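Local coordinates for glycoside hydrolase family protein (Novosphingobium sp. PP1Y, PDB 6Q2F), which probably releases terminal alpha-L-rhamnose from glycosides by hydrolysis, as an alpha-L-rhamnosidase, at residues A[70-83]-A[701-715]. Sequence-based numbering, arbitrary orientation.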
# COMPACT_ATOMS: atom_id res chain seq x y z
N GLY A 70 -27.10 -12.98 -12.85
CA GLY A 70 -26.60 -12.29 -11.68
C GLY A 70 -25.79 -11.05 -12.03
O GLY A 70 -25.82 -10.06 -11.29
N ILE A 71 -25.05 -11.09 -13.14
CA ILE A 71 -24.24 -9.96 -13.56
C ILE A 71 -25.12 -8.74 -13.80
O ILE A 71 -24.81 -7.62 -13.38
CB ILE A 71 -23.42 -10.32 -14.81
CG1 ILE A 71 -22.31 -11.33 -14.45
CG2 ILE A 71 -22.84 -9.06 -15.46
CD1 ILE A 71 -21.61 -11.92 -15.68
N ARG A 72 -26.24 -8.95 -14.50
CA ARG A 72 -27.16 -7.86 -14.75
C ARG A 72 -27.73 -7.30 -13.46
O ARG A 72 -27.78 -6.08 -13.28
CB ARG A 72 -28.28 -8.34 -15.67
CG ARG A 72 -29.52 -7.43 -15.68
CD ARG A 72 -30.35 -7.72 -16.95
NE ARG A 72 -29.68 -7.16 -18.13
CZ ARG A 72 -29.94 -7.51 -19.38
NH1 ARG A 72 -30.85 -8.44 -19.66
NH2 ARG A 72 -29.28 -6.92 -20.37
N LYS A 73 -28.19 -8.18 -12.55
CA LYS A 73 -28.75 -7.70 -11.29
C LYS A 73 -27.69 -7.01 -10.43
O LYS A 73 -27.99 -6.03 -9.74
CB LYS A 73 -29.40 -8.86 -10.53
CG LYS A 73 -30.62 -9.44 -11.23
CD LYS A 73 -30.93 -10.85 -10.72
CE LYS A 73 -32.26 -11.35 -11.26
NZ LYS A 73 -32.55 -12.75 -10.76
N ASP A 74 -26.45 -7.52 -10.44
CA ASP A 74 -25.35 -6.79 -9.80
C ASP A 74 -25.22 -5.39 -10.36
O ASP A 74 -25.17 -4.40 -9.60
CB ASP A 74 -24.03 -7.52 -9.99
CG ASP A 74 -23.89 -8.75 -9.12
OD1 ASP A 74 -24.79 -9.03 -8.30
OD2 ASP A 74 -22.84 -9.42 -9.24
N LEU A 75 -25.13 -5.27 -11.68
CA LEU A 75 -24.82 -3.96 -12.25
C LEU A 75 -26.03 -3.03 -12.18
O LEU A 75 -25.87 -1.81 -12.05
CB LEU A 75 -24.30 -4.11 -13.67
CG LEU A 75 -22.78 -4.31 -13.80
CD1 LEU A 75 -22.31 -5.55 -13.06
CD2 LEU A 75 -22.36 -4.35 -15.26
N GLU A 76 -27.24 -3.59 -12.23
CA GLU A 76 -28.42 -2.75 -12.02
C GLU A 76 -28.50 -2.27 -10.57
O GLU A 76 -28.94 -1.15 -10.32
CB GLU A 76 -29.70 -3.51 -12.40
CG GLU A 76 -29.87 -3.74 -13.92
CD GLU A 76 -31.01 -4.68 -14.23
OE1 GLU A 76 -31.54 -4.61 -15.35
OE2 GLU A 76 -31.37 -5.48 -13.35
N TRP A 77 -28.09 -3.11 -9.61
CA TRP A 77 -28.03 -2.65 -8.22
C TRP A 77 -27.05 -1.49 -8.07
O TRP A 77 -27.35 -0.49 -7.41
CB TRP A 77 -27.63 -3.80 -7.29
CG TRP A 77 -27.34 -3.29 -5.90
CD1 TRP A 77 -28.24 -2.83 -4.99
CD2 TRP A 77 -26.05 -3.14 -5.28
NE1 TRP A 77 -27.60 -2.42 -3.84
CE2 TRP A 77 -26.25 -2.60 -4.00
CE3 TRP A 77 -24.75 -3.41 -5.69
CZ2 TRP A 77 -25.20 -2.33 -3.12
CZ3 TRP A 77 -23.70 -3.14 -4.82
CH2 TRP A 77 -23.93 -2.61 -3.55
N MSE A 78 -25.89 -1.58 -8.71
CA MSE A 78 -24.85 -0.56 -8.63
C MSE A 78 -25.34 0.76 -9.17
O MSE A 78 -25.01 1.81 -8.62
CB MSE A 78 -23.60 -1.00 -9.40
CG MSE A 78 -22.82 -2.13 -8.76
SE MSE A 78 -21.33 -2.74 -9.93
CE MSE A 78 -20.83 -4.36 -8.96
N LYS A 79 -26.11 0.71 -10.25
CA LYS A 79 -26.73 1.94 -10.74
C LYS A 79 -27.70 2.51 -9.72
O LYS A 79 -27.64 3.71 -9.42
CB LYS A 79 -27.44 1.71 -12.08
CG LYS A 79 -26.47 1.50 -13.22
CD LYS A 79 -25.47 2.65 -13.30
CE LYS A 79 -26.14 3.94 -13.73
NZ LYS A 79 -25.08 4.92 -14.09
N ARG A 80 -28.60 1.67 -9.17
CA ARG A 80 -29.58 2.18 -8.20
C ARG A 80 -28.89 2.91 -7.06
O ARG A 80 -29.37 3.95 -6.58
CB ARG A 80 -30.43 1.04 -7.61
CG ARG A 80 -31.55 0.52 -8.49
CD ARG A 80 -32.62 -0.25 -7.66
NE ARG A 80 -32.13 -1.47 -7.03
CZ ARG A 80 -31.77 -2.56 -7.70
NH1 ARG A 80 -31.81 -2.57 -9.04
NH2 ARG A 80 -31.37 -3.65 -7.05
N VAL A 81 -27.75 2.38 -6.62
CA VAL A 81 -27.07 2.82 -5.41
C VAL A 81 -26.02 3.90 -5.70
O VAL A 81 -25.39 4.41 -4.77
CB VAL A 81 -26.39 1.64 -4.69
CG1 VAL A 81 -27.43 0.64 -4.21
CG2 VAL A 81 -25.38 0.97 -5.61
N GLY A 82 -25.83 4.26 -6.97
CA GLY A 82 -24.95 5.35 -7.35
C GLY A 82 -23.48 5.01 -7.50
O GLY A 82 -22.64 5.90 -7.39
N ILE A 83 -23.14 3.76 -7.75
CA ILE A 83 -21.76 3.34 -7.92
C ILE A 83 -21.32 3.71 -9.33
O ILE A 83 -22.12 3.65 -10.26
CB ILE A 83 -21.64 1.84 -7.64
CG1 ILE A 83 -21.54 1.59 -6.13
CG2 ILE A 83 -20.44 1.20 -8.41
CD1 ILE A 83 -21.90 0.17 -5.74
N PHE A 701 -20.20 -5.67 0.26
CA PHE A 701 -21.03 -4.59 -0.27
C PHE A 701 -21.56 -4.97 -1.65
O PHE A 701 -21.09 -4.51 -2.68
CB PHE A 701 -20.19 -3.31 -0.32
CG PHE A 701 -20.96 -2.09 -0.70
CD1 PHE A 701 -22.10 -1.73 0.00
CD2 PHE A 701 -20.53 -1.29 -1.74
CE1 PHE A 701 -22.80 -0.57 -0.34
CE2 PHE A 701 -21.22 -0.15 -2.09
CZ PHE A 701 -22.36 0.21 -1.38
N ASN A 702 -22.58 -5.84 -1.66
CA ASN A 702 -23.25 -6.22 -2.91
C ASN A 702 -24.76 -6.24 -2.68
O ASN A 702 -25.25 -5.85 -1.61
CB ASN A 702 -22.73 -7.57 -3.45
CG ASN A 702 -23.01 -8.75 -2.51
OD1 ASN A 702 -23.93 -8.74 -1.69
ND2 ASN A 702 -22.19 -9.79 -2.64
N ARG A 703 -25.50 -6.67 -3.70
CA ARG A 703 -26.96 -6.55 -3.67
C ARG A 703 -27.61 -7.46 -2.65
O ARG A 703 -28.81 -7.28 -2.36
CB ARG A 703 -27.53 -6.84 -5.05
CG ARG A 703 -27.22 -8.24 -5.62
CD ARG A 703 -27.85 -8.31 -6.98
NE ARG A 703 -27.46 -9.50 -7.72
CZ ARG A 703 -28.22 -10.58 -7.77
NH1 ARG A 703 -29.37 -10.59 -7.10
NH2 ARG A 703 -27.82 -11.65 -8.45
N GLN A 704 -26.88 -8.43 -2.11
CA GLN A 704 -27.37 -9.28 -1.03
C GLN A 704 -27.15 -8.67 0.35
O GLN A 704 -27.70 -9.19 1.33
CB GLN A 704 -26.68 -10.66 -1.10
CG GLN A 704 -26.91 -11.44 -2.40
CD GLN A 704 -28.33 -11.94 -2.57
OE1 GLN A 704 -29.29 -11.19 -2.46
NE2 GLN A 704 -28.47 -13.22 -2.86
N GLU A 705 -26.35 -7.60 0.48
CA GLU A 705 -26.22 -6.95 1.77
C GLU A 705 -27.60 -6.59 2.31
O GLU A 705 -28.51 -6.25 1.55
CB GLU A 705 -25.32 -5.70 1.65
CG GLU A 705 -25.03 -4.92 2.95
CD GLU A 705 -24.41 -5.76 4.06
OE1 GLU A 705 -25.14 -6.53 4.72
OE2 GLU A 705 -23.19 -5.63 4.31
N SER A 706 -27.77 -6.69 3.63
CA SER A 706 -29.10 -6.49 4.22
C SER A 706 -29.61 -5.07 3.95
O SER A 706 -30.79 -4.88 3.62
CB SER A 706 -29.07 -6.78 5.72
OG SER A 706 -27.94 -6.19 6.34
N TRP A 707 -28.74 -4.07 4.05
CA TRP A 707 -29.12 -2.69 3.79
C TRP A 707 -28.81 -2.26 2.36
O TRP A 707 -28.75 -1.05 2.08
CB TRP A 707 -28.43 -1.77 4.80
CG TRP A 707 -26.95 -2.03 4.96
CD1 TRP A 707 -26.37 -2.97 5.76
CD2 TRP A 707 -25.87 -1.33 4.32
NE1 TRP A 707 -25.00 -2.91 5.66
CE2 TRP A 707 -24.67 -1.91 4.78
CE3 TRP A 707 -25.81 -0.27 3.42
CZ2 TRP A 707 -23.40 -1.46 4.36
CZ3 TRP A 707 -24.56 0.18 3.00
CH2 TRP A 707 -23.37 -0.42 3.47
N ALA A 708 -28.63 -3.22 1.45
CA ALA A 708 -28.15 -2.90 0.11
C ALA A 708 -29.11 -1.97 -0.62
O ALA A 708 -28.67 -1.06 -1.34
CB ALA A 708 -27.95 -4.17 -0.69
N GLU A 709 -30.42 -2.17 -0.48
CA GLU A 709 -31.33 -1.28 -1.19
C GLU A 709 -31.48 0.07 -0.49
O GLU A 709 -32.25 0.91 -0.96
CB GLU A 709 -32.68 -1.94 -1.37
CG GLU A 709 -32.61 -3.19 -2.26
CD GLU A 709 -32.00 -2.90 -3.63
OE1 GLU A 709 -31.36 -3.82 -4.20
OE2 GLU A 709 -32.14 -1.76 -4.13
N MSE A 710 -30.76 0.30 0.60
CA MSE A 710 -30.75 1.62 1.20
C MSE A 710 -29.34 2.22 1.27
O MSE A 710 -29.07 3.06 2.10
CB MSE A 710 -31.38 1.57 2.60
CG MSE A 710 -32.90 1.45 2.55
SE MSE A 710 -33.74 1.20 4.31
CE MSE A 710 -32.75 2.60 5.28
N ALA A 711 -28.45 1.78 0.37
CA ALA A 711 -27.06 2.26 0.40
C ALA A 711 -26.83 3.52 -0.41
O ALA A 711 -25.73 4.09 -0.34
CB ALA A 711 -26.12 1.16 -0.11
N ARG A 712 -27.80 3.97 -1.19
CA ARG A 712 -27.60 5.14 -2.04
C ARG A 712 -27.16 6.38 -1.26
O ARG A 712 -26.23 7.05 -1.72
CB ARG A 712 -28.87 5.41 -2.86
CG ARG A 712 -28.86 6.68 -3.74
CD ARG A 712 -27.84 6.56 -4.83
NE ARG A 712 -27.84 7.70 -5.75
CZ ARG A 712 -28.15 7.63 -7.04
NH1 ARG A 712 -28.48 6.46 -7.59
NH2 ARG A 712 -28.11 8.73 -7.78
N PRO A 713 -27.77 6.74 -0.11
CA PRO A 713 -27.28 7.92 0.62
C PRO A 713 -25.84 7.78 1.06
O PRO A 713 -25.09 8.76 1.00
CB PRO A 713 -28.23 8.02 1.83
CG PRO A 713 -29.49 7.34 1.35
CD PRO A 713 -28.97 6.17 0.52
N TRP A 714 -25.42 6.59 1.47
CA TRP A 714 -24.01 6.34 1.82
C TRP A 714 -23.11 6.55 0.60
O TRP A 714 -22.10 7.26 0.68
CB TRP A 714 -23.88 4.91 2.38
CG TRP A 714 -22.49 4.29 2.51
CD1 TRP A 714 -22.07 3.11 1.95
CD2 TRP A 714 -21.35 4.80 3.25
NE1 TRP A 714 -20.76 2.86 2.29
CE2 TRP A 714 -20.30 3.87 3.10
CE3 TRP A 714 -21.13 5.94 4.03
CZ2 TRP A 714 -19.04 4.05 3.67
CZ3 TRP A 714 -19.86 6.12 4.61
CH2 TRP A 714 -18.85 5.18 4.42
N VAL A 715 -23.47 5.98 -0.55
CA VAL A 715 -22.66 6.17 -1.74
C VAL A 715 -22.66 7.64 -2.16
O VAL A 715 -21.65 8.17 -2.62
CB VAL A 715 -23.14 5.23 -2.86
CG1 VAL A 715 -22.32 5.43 -4.14
CG2 VAL A 715 -23.05 3.76 -2.40
O HOH W 1 -24.46 -7.17 -6.28
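W77 reaches from helix 68-81 into the curl of chain 701-709. A chi1 of 171° turns its CG away from the backbone N and carries the indole against the N702-R703 backbone: R703 CA sits squarely over the five-membered ring of W77, 3.9 Å from its centroid, a CH-pi contact. V81 CG1, one turn on in the same helix, lies over the rim of the opposite face. At the far end W77 CH2 points into the middle of the F701 ring, an edge-to-face pair with planes at 73°, while I83 CD1 touches F701 CE2. The indole N-H runs almost straight to its acceptor, W77 NE1 to A708 O being 3.0 Å, and arrives from above the carbonyl plane. Replacing W77 by alanine removes the indole, which would probably leave A708 O without this donor and open a gap between R703, V81 and F701.

Two salt bridges tie the same segments together, R80 to E709 at the indole edge and D74 to R703 a turn earlier in the helix. R80 meets E709 side-on, R80 NE to E709 OE2 and R80 NH2 to E709 OE1, both 2.9 Å, with guanidinium and carboxylate only 28° from coplanar; the two bonds fix the rotation of both groups. R703 NE lies 2.8 Å from D74 OD1, with K73 CB over the guanidinium centre. D686 takes R703 NH1 and K73 NZ, probably easing the nearness of two positive charges; D74 OD2 is held by H682 and W59.

Where the helix ends in a Schellman motif at G82, R712 lays its guanidinium over G82 CA and donates from NH1 to R80 O (2.8 Å). Helix 68-81 links strands 56-62 and 85-91 of a (beta/alpha)8 barrel, and the contact packs it against the chain that follows the last barrel strand, 674-677, and leads into helix 712-726.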